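PDB 6TSB: peroxiredoxin from Clostridioides difficile, which couples a predicted thiol peroxidase, absent from this construct, to a chitinase domain of glycosyl hydrolase family 18, which makes up this chain and probably hydrolyses chitin. Local coordinates for residues 335-338 and 339-342; 234-237 and 238-241; 312-315 and 316-320; 72-75 and 76-79. One frame throughout, in Å; residues are numbered along the deposited sequence.

All four contacts are local turns of chain, so none closes a long loop, and they follow one another without nesting or crossing. From the N terminus, contact 4 (72-79) follows the short strand 70-71 and leads into helix 75-83, on the way from strand 56-64 to 92-98 of the barrel sheet. Contact 2 (234-241) starts helix 237-246 between strands 201-204 and 254-264. Contact 3 (312-320) lies within helix 311-323, and contact 1 (335-342) leads into helix 341-351. Contacts 3 and 1, centres about 17 Å apart, meet where Ile314 packs on Leu342. Both lie far from the chain's centre and touch the second subunit, as does contact 2, consistent with an exchange of C-terminal parts between the two chains.

Contact 1: residues 335-338 and 339-342; sequences TYDQ and ANIL
Asp337 reaches forward over the start of helix 341-351 and takes up backbone N-H groups of its first turn. With CG anti to the backbone N (chi1 172°), its carboxylate lies beside the chain that follows. OD1 accepts from Leu342 N at 3.0 Å, a bond with an N-H angle of 159° that arrives on the syn side but well out of the carboxylate plane; Ile341 N adds a weak bond to the same oxygen. A water donates to Asp337 OD1 over 2.7 Å and accepts from Ala339 N, while OD2 receives Ala343 N. Carboxylate and helix start are thus tied several times over, an arrangement that should favour the charged form. Leu342 CB rests 3.7 Å from Asp337 OD1. The main-chain O of Asp337 accepts Asn340 N at 2.9 Å, closing a type I beta turn across Gln338 and Ala339. Gln338 itself points outward from this turn, its OE1 bonded to Asn48 of the second subunit; Asn340 ND2 reaches the main chain of the same residue. The turn links strand 328-332 to helix 341-351, with Leu342 packed on Ile314 of helix 311-323 and on Phe260 of the second subunit.

Contact 2: residues 234-237 and 238-241; sequences GYSV and DAMV
Val237 O is approached by two N-H groups of the opening helix turn: Val241 N at 3.0 Å, nearly straight at 158°, and Met240 N in a weak, more bent bond. Met240 N also bonds to Ser236 O at 3.2 Å, so its hydrogen is shared between two successive carbonyls. Ser236 is the N-cap. Its OG accepts from Ala239 N over 3.1 Å with an angle of 169°, satisfying one of the N-H groups that have no carbonyl a turn earlier in the helix. The hydroxyl sits off a staggered position, chi1 100°, while it makes this bond, and OG also rests 3.4 Å from Ala239 CB. Helix 237-246, started here, is the crossover between parallel strands 201-204 and 254-264 of the TIM-barrel chitinase domain, a beta-alpha-beta unit; Met240 and Val241 both pack on Leu204 of the first strand. On the loop side, the Met240 chain runs extended beyond CG until its methyl CE meets Tyr235 CD2 at 3.9 Å, coming at the ring obliquely. One turn apart, Val237 and Val241 lie side by side and point the same way, CG1 of Val237 being 4.1 Å from CG2 of Val241. The same CG2 lies close to Val237 O. Asp238 turns outward, where its OD1 is hydrogen-bonded to Tyr320 OH of the second subunit and forms a long, weak ion pair with Arg242; Val241 packs on Leu326 of that subunit.

Contact 3: residues 312-315 and 316-320; sequences LSIF and LKTQY
Phe315 holds CG anti to its backbone N (chi1 167°), whereas Gln319 holds CG anti to its carbonyl carbon (chi1 -77°) and bends at the next bond, which lays the glutamine chain over the phenylalanine ring. Gln319 CG stands 4.0 Å from the ring centroid of Phe315 and 17° off the ring normal, a CH-pi contact over one face, shifted toward the rim. From the neighbouring position Leu316 crosses the ring at a slant, CD2 lying 3.8 Å from Phe315 CD2. Its own CD1 faces back toward Leu312 CG at 4.3 Å. Beneath these side chains runs regular alpha-helical bonding one turn apart: Leu316 N to Leu312 O, Lys317 N to Ser313 O, Thr318 N to Ile314 O and Gln319 N to Phe315 O, the last at 2.8 Å. Helix 311-323 belongs to the C-terminal part of the glycosyl hydrolase domain, packed against helices 341-351 and 353-361; Phe315 meets Leu356 and Leu360 of the latter, Thr318 meets Ile350 of the former. Thr318 folds its hydroxyl back along the helix, placing OG1 2.7 Å from Ile314 O and 2.8 Å from Phe315 O, and leaving CG2 close to the Ile314 carbonyl. Lys317 stays extended beyond CG, its CD passing 3.6 Å from Ser313 O. Its NZ then forms a salt bridge with Asp309, whose OD2 is also bonded to Ser313 OG, and a hydrogen bond with Ala223 O of the second subunit.

Contact 4: residues 72-75 and 76-79; sequences IPYP and RFLN
Backbone bonds lead the chain into the helix: Asn79 N to Pro75 O at 3.0 Å with an angle of 165° and Phe77 N to Tyr74 O at 3.3 Å, longer and more bent; Leu78 N adds a weak bond to Pro75 O. Tyr74 and Phe77 lie alongside each other and point the same way. Their planes are near parallel, 19° apart, but slid so far that the rings barely overlap, with centroids 5.8 Å apart; the nearest side-chain touch is between Tyr74 CB and Phe77 CD2 at 3.7 Å. Phe77 turns on to Phe59 of strand 56-64, and so do Leu78 and Ile72. Helix 75-83 and the loop before it thus pack on that strand through Phe59 in the TIM-barrel domain, forming part of its connection to the parallel strand 92-98. Ile72 and Leu78 cross at about a right angle, meeting through their tips, CD1 of Ile72 to CD2 of Leu78 at 4.0 Å. At the exposed side Arg76 runs beside the tyrosine, its chain stretched from CG to NE, and brings NH1 to the ring edge of Tyr74, 4.0 Å from CD1. The guanidinium is steeply inclined to the ring, at 65°.

Contact 1: residues 335-338 and 339-342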
loop_
_atom_site.group_PDB
_atom_site.type_symbol
_atom_site.label_atom_id
_atom_site.label_comp_id
_atom_site.label_asym_id
_atom_site.label_seq_id
_atom_site.Cartn_x
_atom_site.Cartn_y
_atom_site.Cartn_z
ATOM N N THR A 335 -13.547 5.962 -20.881
ATOM C CA THR A 335 -12.852 7.200 -21.339
ATOM C C THR A 335 -11.928 7.775 -20.266
ATOM O O THR A 335 -11.078 8.617 -20.614
ATOM C CB THR A 335 -13.891 8.252 -21.732
ATOM O OG1 THR A 335 -14.332 7.738 -22.984
ATOM C CG2 THR A 335 -13.375 9.674 -21.851
ATOM N N TYR A 336 -12.103 7.392 -19.004
ATOM C CA TYR A 336 -11.306 7.914 -17.862
ATOM C C TYR A 336 -10.092 7.013 -17.575
ATOM O O TYR A 336 -9.245 7.382 -16.747
ATOM C CB TYR A 336 -12.208 8.024 -16.636
ATOM C CG TYR A 336 -13.315 9.045 -16.719
ATOM C CD1 TYR A 336 -13.429 9.949 -17.769
ATOM C CD2 TYR A 336 -14.225 9.137 -15.681
ATOM C CE1 TYR A 336 -14.434 10.907 -17.784
ATOM C CE2 TYR A 336 -15.246 10.069 -15.695
ATOM C CZ TYR A 336 -15.354 10.961 -16.747
ATOM O OH TYR A 336 -16.369 11.873 -16.702
ATOM N N ASP A 337 -10.019 5.881 -18.273
ATOM C CA ASP A 337 -9.133 4.722 -18.022
ATOM C C ASP A 337 -8.690 4.227 -19.407
ATOM O O ASP A 337 -9.028 3.067 -19.797
ATOM C CB ASP A 337 -9.884 3.691 -17.157
ATOM C CG ASP A 337 -9.191 2.343 -16.965
ATOM O OD1 ASP A 337 -8.058 2.328 -16.441
ATOM O OD2 ASP A 337 -9.789 1.314 -17.361
ATOM N N GLN A 338 -7.982 5.099 -20.145
ATOM C CA GLN A 338 -7.648 4.916 -21.588
ATOM C C GLN A 338 -6.740 3.691 -21.748
ATOM O O GLN A 338 -6.832 3.044 -22.788
ATOM C CB GLN A 338 -7.026 6.190 -22.174
ATOM C CG GLN A 338 -7.978 7.388 -22.283
ATOM C CD GLN A 338 -9.055 7.291 -23.351
ATOM O OE1 GLN A 338 -9.175 6.305 -24.080
ATOM N NE2 GLN A 338 -9.874 8.329 -23.448
ATOM N N ALA A 339 -5.923 3.348 -20.745
ATOM C CA ALA A 339 -5.018 2.172 -20.788
ATOM C C ALA A 339 -5.736 0.895 -20.311
ATOM O O ALA A 339 -5.103 -0.154 -20.351
ATOM C CB ALA A 339 -3.775 2.453 -19.963
ATOM N N ASN A 340 -6.997 0.966 -19.860
ATOM C CA ASN A 340 -7.810 -0.228 -19.481
ATOM C C ASN A 340 -7.205 -0.937 -18.264
ATOM O O ASN A 340 -7.323 -2.161 -18.168
ATOM C CB ASN A 340 -7.992 -1.193 -20.657
ATOM C CG ASN A 340 -8.858 -0.585 -21.739
ATOM O OD1 ASN A 340 -9.606 0.353 -21.481
ATOM N ND2 ASN A 340 -8.753 -1.107 -22.945
ATOM N N ILE A 341 -6.600 -0.180 -17.357
ATOM C CA ILE A 341 -5.968 -0.742 -16.136
ATOM C C ILE A 341 -7.094 -1.117 -15.164
ATOM O O ILE A 341 -7.150 -2.286 -14.746
ATOM C CB ILE A 341 -4.972 0.257 -15.537
ATOM C CG1 ILE A 341 -3.808 0.514 -16.495
ATOM C CG2 ILE A 341 -4.487 -0.214 -14.168
ATOM C CD1 ILE A 341 -3.066 1.790 -16.182
ATOM N N LEU A 342 -7.984 -0.173 -14.846
ATOM C CA LEU A 342 -9.147 -0.462 -13.969
ATOM C C LEU A 342 -10.059 -1.491 -14.644
ATOM O O LEU A 342 -10.441 -2.431 -13.975
ATOM C CB LEU A 342 -9.871 0.836 -13.620
ATOM C CG LEU A 342 -9.017 1.843 -12.867
ATOM C CD1 LEU A 342 -9.865 2.909 -12.194
ATOM C CD2 LEU A 342 -8.102 1.149 -11.863
HETATM O O HOH W 1 -6.062 3.741 -17.629
#

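Contact 2: residues 234-237 and 238-241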
loop_
_atom_site.group_PDB
_atom_site.type_symbol
_atom_site.label_atom_id
_atom_site.label_comp_id
_atom_site.label_asym_id
_atom_site.label_seq_id
_atom_site.Cartn_x
_atom_site.Cartn_y
_atom_site.Cartn_z
ATOM N N GLY A 234 19.360 -18.753 1.474
ATOM C CA GLY A 234 20.149 -18.728 2.726
ATOM C C GLY A 234 19.894 -17.487 3.581
ATOM O O GLY A 234 19.642 -17.639 4.798
ATOM N N TYR A 235 19.959 -16.295 2.976
ATOM C CA TYR A 235 19.988 -14.986 3.681
ATOM C C TYR A 235 18.572 -14.546 4.058
ATOM O O TYR A 235 17.727 -14.306 3.180
ATOM C CB TYR A 235 20.704 -13.928 2.840
ATOM C CG TYR A 235 22.189 -14.156 2.735
ATOM C CD1 TYR A 235 22.715 -15.029 1.794
ATOM C CD2 TYR A 235 23.066 -13.518 3.596
ATOM C CE1 TYR A 235 24.080 -15.247 1.702
ATOM C CE2 TYR A 235 24.431 -13.726 3.519
ATOM C CZ TYR A 235 24.938 -14.598 2.571
ATOM O OH TYR A 235 26.284 -14.806 2.500
ATOM N N SER A 236 18.353 -14.409 5.361
ATOM C CA SER A 236 17.124 -13.859 5.972
ATOM C C SER A 236 17.416 -13.396 7.411
ATOM O O SER A 236 18.263 -14.044 8.109
ATOM C CB SER A 236 16.040 -14.903 5.933
ATOM O OG SER A 236 15.924 -15.535 7.195
ATOM N N VAL A 237 16.729 -12.361 7.895
ATOM C CA VAL A 237 16.968 -11.854 9.281
ATOM C C VAL A 237 16.753 -13.014 10.253
ATOM O O VAL A 237 17.637 -13.238 11.084
ATOM C CB VAL A 237 16.082 -10.651 9.652
ATOM C CG1 VAL A 237 16.218 -10.283 11.113
ATOM C CG2 VAL A 237 16.345 -9.447 8.745
ATOM N N ASP A 238 15.626 -13.723 10.127
ATOM C CA ASP A 238 15.159 -14.770 11.078
ATOM C C ASP A 238 16.219 -15.869 11.208
ATOM O O ASP A 238 16.490 -16.287 12.341
ATOM C CB ASP A 238 13.816 -15.369 10.632
ATOM C CG ASP A 238 13.364 -16.642 11.346
ATOM O OD1 ASP A 238 13.032 -16.595 12.575
ATOM O OD2 ASP A 238 13.346 -17.665 10.668
ATOM N N ALA A 239 16.745 -16.353 10.089
ATOM C CA ALA A 239 17.809 -17.383 10.063
ATOM C C ALA A 239 19.093 -16.865 10.762
ATOM O O ALA A 239 19.840 -17.703 11.323
ATOM C CB ALA A 239 18.064 -17.813 8.636
ATOM N N MET A 240 19.368 -15.548 10.737
ATOM C CA MET A 240 20.576 -14.963 11.385
ATOM C C MET A 240 20.346 -14.908 12.880
ATOM O O MET A 240 21.261 -15.305 13.644
ATOM C CB MET A 240 20.904 -13.566 10.864
ATOM C CG MET A 240 21.550 -13.640 9.526
ATOM S SD MET A 240 22.300 -12.075 9.051
ATOM C CE MET A 240 22.856 -12.574 7.425
ATOM N N VAL A 241 19.139 -14.548 13.294
ATOM C CA VAL A 241 18.803 -14.560 14.745
ATOM C C VAL A 241 18.850 -15.999 15.286
ATOM O O VAL A 241 19.369 -16.202 16.391
ATOM C CB VAL A 241 17.439 -13.930 14.995
ATOM C CG1 VAL A 241 17.148 -13.881 16.482
ATOM C CG2 VAL A 241 17.360 -12.555 14.361
#

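Contact 3: residues 312-315 and 316-320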
loop_
_atom_site.group_PDB
_atom_site.type_symbol
_atom_site.label_atom_id
_atom_site.label_comp_id
_atom_site.label_asym_id
_atom_site.label_seq_id
_atom_site.Cartn_x
_atom_site.Cartn_y
_atom_site.Cartn_z
ATOM N N LEU A 312 -7.417 -2.993 -5.472
ATOM C CA LEU A 312 -7.832 -3.664 -4.217
ATOM C C LEU A 312 -9.332 -3.407 -3.979
ATOM O O LEU A 312 -10.075 -4.397 -3.846
ATOM C CB LEU A 312 -6.997 -3.155 -3.039
ATOM C CG LEU A 312 -7.425 -3.707 -1.680
ATOM C CD1 LEU A 312 -7.247 -5.229 -1.651
ATOM C CD2 LEU A 312 -6.692 -3.017 -0.524
ATOM N N SER A 313 -9.776 -2.146 -3.904
ATOM C CA SER A 313 -11.219 -1.829 -3.711
ATOM C C SER A 313 -12.056 -2.357 -4.898
ATOM O O SER A 313 -13.211 -2.726 -4.640
ATOM C CB SER A 313 -11.455 -0.374 -3.392
ATOM O OG SER A 313 -11.293 0.429 -4.546
ATOM N N ILE A 314 -11.500 -2.561 -6.101
ATOM C CA ILE A 314 -12.251 -3.222 -7.225
ATOM C C ILE A 314 -12.310 -4.734 -7.020
ATOM O O ILE A 314 -13.347 -5.368 -7.396
ATOM C CB ILE A 314 -11.643 -2.913 -8.606
ATOM C CG1 ILE A 314 -11.780 -1.430 -8.955
ATOM C CG2 ILE A 314 -12.236 -3.811 -9.687
ATOM C CD1 ILE A 314 -10.945 -1.009 -10.128
ATOM N N PHE A 315 -11.232 -5.331 -6.515
ATOM C CA PHE A 315 -11.235 -6.774 -6.156
ATOM C C PHE A 315 -12.311 -7.037 -5.079
ATOM O O PHE A 315 -13.111 -7.963 -5.233
ATOM C CB PHE A 315 -9.848 -7.197 -5.684
ATOM C CG PHE A 315 -9.838 -8.537 -5.005
ATOM C CD1 PHE A 315 -9.858 -9.704 -5.751
ATOM C CD2 PHE A 315 -9.818 -8.618 -3.616
ATOM C CE1 PHE A 315 -9.854 -10.939 -5.122
ATOM C CE2 PHE A 315 -9.812 -9.850 -2.986
ATOM C CZ PHE A 315 -9.832 -11.007 -3.738
ATOM N N LEU A 316 -12.372 -6.177 -4.059
ATOM C CA LEU A 316 -13.313 -6.254 -2.914
ATOM C C LEU A 316 -14.766 -6.023 -3.386
ATOM O O LEU A 316 -15.637 -6.859 -3.017
ATOM C CB LEU A 316 -12.852 -5.247 -1.853
ATOM C CG LEU A 316 -11.534 -5.611 -1.156
ATOM C CD1 LEU A 316 -11.255 -4.663 0.003
ATOM C CD2 LEU A 316 -11.550 -7.056 -0.669
ATOM N N LYS A 317 -15.014 -4.990 -4.210
ATOM C CA LYS A 317 -16.339 -4.749 -4.857
ATOM C C LYS A 317 -16.740 -5.959 -5.710
ATOM O O LYS A 317 -17.897 -6.374 -5.565
ATOM C CB LYS A 317 -16.335 -3.429 -5.633
ATOM C CG LYS A 317 -16.730 -2.261 -4.745
ATOM C CD LYS A 317 -16.289 -0.880 -5.205
ATOM C CE LYS A 317 -16.425 0.102 -4.062
ATOM N NZ LYS A 317 -16.442 1.497 -4.529
ATOM N N THR A 318 -15.851 -6.522 -6.536
ATOM C CA THR A 318 -16.200 -7.667 -7.414
ATOM C C THR A 318 -16.421 -8.928 -6.565
ATOM O O THR A 318 -17.203 -9.827 -7.004
ATOM C CB THR A 318 -15.140 -7.907 -8.506
ATOM O OG1 THR A 318 -13.822 -7.951 -7.948
ATOM C CG2 THR A 318 -15.190 -6.854 -9.601
ATOM N N GLN A 319 -15.747 -9.030 -5.408
ATOM C CA GLN A 319 -16.022 -10.107 -4.408
ATOM C C GLN A 319 -17.480 -9.978 -3.944
ATOM O O GLN A 319 -18.220 -10.977 -4.015
ATOM C CB GLN A 319 -15.078 -10.060 -3.194
ATOM C CG GLN A 319 -13.669 -10.601 -3.454
ATOM C CD GLN A 319 -13.687 -12.055 -3.857
ATOM O OE1 GLN A 319 -13.535 -12.384 -5.034
ATOM N NE2 GLN A 319 -13.922 -12.934 -2.891
ATOM N N TYR A 320 -17.864 -8.785 -3.493
ATOM C CA TYR A 320 -19.220 -8.456 -2.997
ATOM C C TYR A 320 -20.239 -8.902 -4.046
ATOM O O TYR A 320 -21.271 -9.446 -3.674
ATOM C CB TYR A 320 -19.301 -6.977 -2.623
ATOM C CG TYR A 320 -20.575 -6.564 -1.939
ATOM C CD1 TYR A 320 -21.762 -6.383 -2.644
ATOM C CD2 TYR A 320 -20.592 -6.328 -0.565
ATOM C CE1 TYR A 320 -22.927 -5.984 -1.997
ATOM C CE2 TYR A 320 -21.749 -5.922 0.092
ATOM C CZ TYR A 320 -22.920 -5.742 -0.625
ATOM O OH TYR A 320 -24.041 -5.350 0.059
#

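Contact 4: residues 72-75 and 76-79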
loop_
_atom_site.group_PDB
_atom_site.type_symbol
_atom_site.label_atom_id
_atom_site.label_comp_id
_atom_site.label_asym_id
_atom_site.label_seq_id
_atom_site.Cartn_x
_atom_site.Cartn_y
_atom_site.Cartn_z
ATOM N N ILE A 72 39.799 9.642 16.247
ATOM C CA ILE A 72 38.470 10.092 15.744
ATOM C C ILE A 72 38.705 11.002 14.539
ATOM O O ILE A 72 39.162 12.117 14.697
ATOM C CB ILE A 72 37.712 10.899 16.821
ATOM C CG1 ILE A 72 37.959 10.447 18.269
ATOM C CG2 ILE A 72 36.238 10.963 16.469
ATOM C CD1 ILE A 72 37.086 9.321 18.782
ATOM N N PRO A 73 38.387 10.622 13.290
ATOM C CA PRO A 73 38.492 11.563 12.177
ATOM C C PRO A 73 37.737 12.902 12.347
ATOM O O PRO A 73 38.225 13.883 11.838
ATOM C CB PRO A 73 37.914 10.803 10.970
ATOM C CG PRO A 73 37.895 9.336 11.362
ATOM C CD PRO A 73 37.988 9.271 12.869
ATOM N N TYR A 74 36.561 12.916 12.989
ATOM C CA TYR A 74 35.668 14.104 13.101
ATOM C C TYR A 74 35.193 14.305 14.539
ATOM O O TYR A 74 34.007 14.187 14.823
ATOM C CB TYR A 74 34.433 13.946 12.212
ATOM C CG TYR A 74 34.700 13.803 10.740
ATOM C CD1 TYR A 74 34.776 14.915 9.925
ATOM C CD2 TYR A 74 34.784 12.553 10.145
ATOM C CE1 TYR A 74 34.973 14.800 8.558
ATOM C CE2 TYR A 74 35.013 12.420 8.783
ATOM C CZ TYR A 74 35.119 13.552 7.987
ATOM O OH TYR A 74 35.327 13.455 6.646
ATOM N N PRO A 75 36.086 14.655 15.493
ATOM C CA PRO A 75 35.700 14.760 16.907
ATOM C C PRO A 75 34.543 15.724 17.231
ATOM O O PRO A 75 33.874 15.511 18.229
ATOM C CB PRO A 75 36.977 15.241 17.624
ATOM C CG PRO A 75 37.933 15.685 16.523
ATOM C CD PRO A 75 37.507 14.962 15.261
ATOM N N ARG A 76 34.317 16.754 16.416
ATOM C CA ARG A 76 33.319 17.800 16.754
ATOM C C ARG A 76 31.918 17.180 16.780
ATOM O O ARG A 76 31.108 17.595 17.619
ATOM C CB ARG A 76 33.434 18.967 15.771
ATOM C CG ARG A 76 32.968 18.666 14.356
ATOM C CD ARG A 76 33.138 19.920 13.522
ATOM N NE ARG A 76 32.557 19.842 12.189
ATOM C CZ ARG A 76 33.147 19.265 11.145
ATOM N NH1 ARG A 76 34.334 18.702 11.283
ATOM N NH2 ARG A 76 32.538 19.242 9.972
ATOM N N PHE A 77 31.655 16.227 15.882
ATOM C CA PHE A 77 30.390 15.446 15.792
ATOM C C PHE A 77 30.167 14.634 17.071
ATOM O O PHE A 77 29.022 14.549 17.553
ATOM C CB PHE A 77 30.412 14.537 14.566
ATOM C CG PHE A 77 30.349 15.273 13.251
ATOM C CD1 PHE A 77 29.855 16.571 13.171
ATOM C CD2 PHE A 77 30.764 14.652 12.079
ATOM C CE1 PHE A 77 29.798 17.231 11.951
ATOM C CE2 PHE A 77 30.733 15.327 10.868
ATOM C CZ PHE A 77 30.251 16.612 10.808
ATOM N N LEU A 78 31.235 14.090 17.630
ATOM C CA LEU A 78 31.135 13.226 18.821
ATOM C C LEU A 78 30.860 14.135 20.025
ATOM O O LEU A 78 30.049 13.755 20.886
ATOM C CB LEU A 78 32.428 12.420 18.995
ATOM C CG LEU A 78 32.530 11.660 20.323
ATOM C CD1 LEU A 78 31.376 10.684 20.486
ATOM C CD2 LEU A 78 33.848 10.910 20.443
ATOM N N ASN A 79 31.546 15.273 20.116
ATOM C CA ASN A 79 31.308 16.227 21.227
ATOM C C ASN A 79 29.872 16.736 21.117
ATOM O O ASN A 79 29.195 16.806 22.159
ATOM C CB ASN A 79 32.323 17.367 21.231
ATOM C CG ASN A 79 33.707 16.893 21.612
ATOM O OD1 ASN A 79 34.686 17.293 20.986
ATOM N ND2 ASN A 79 33.787 16.040 22.622
#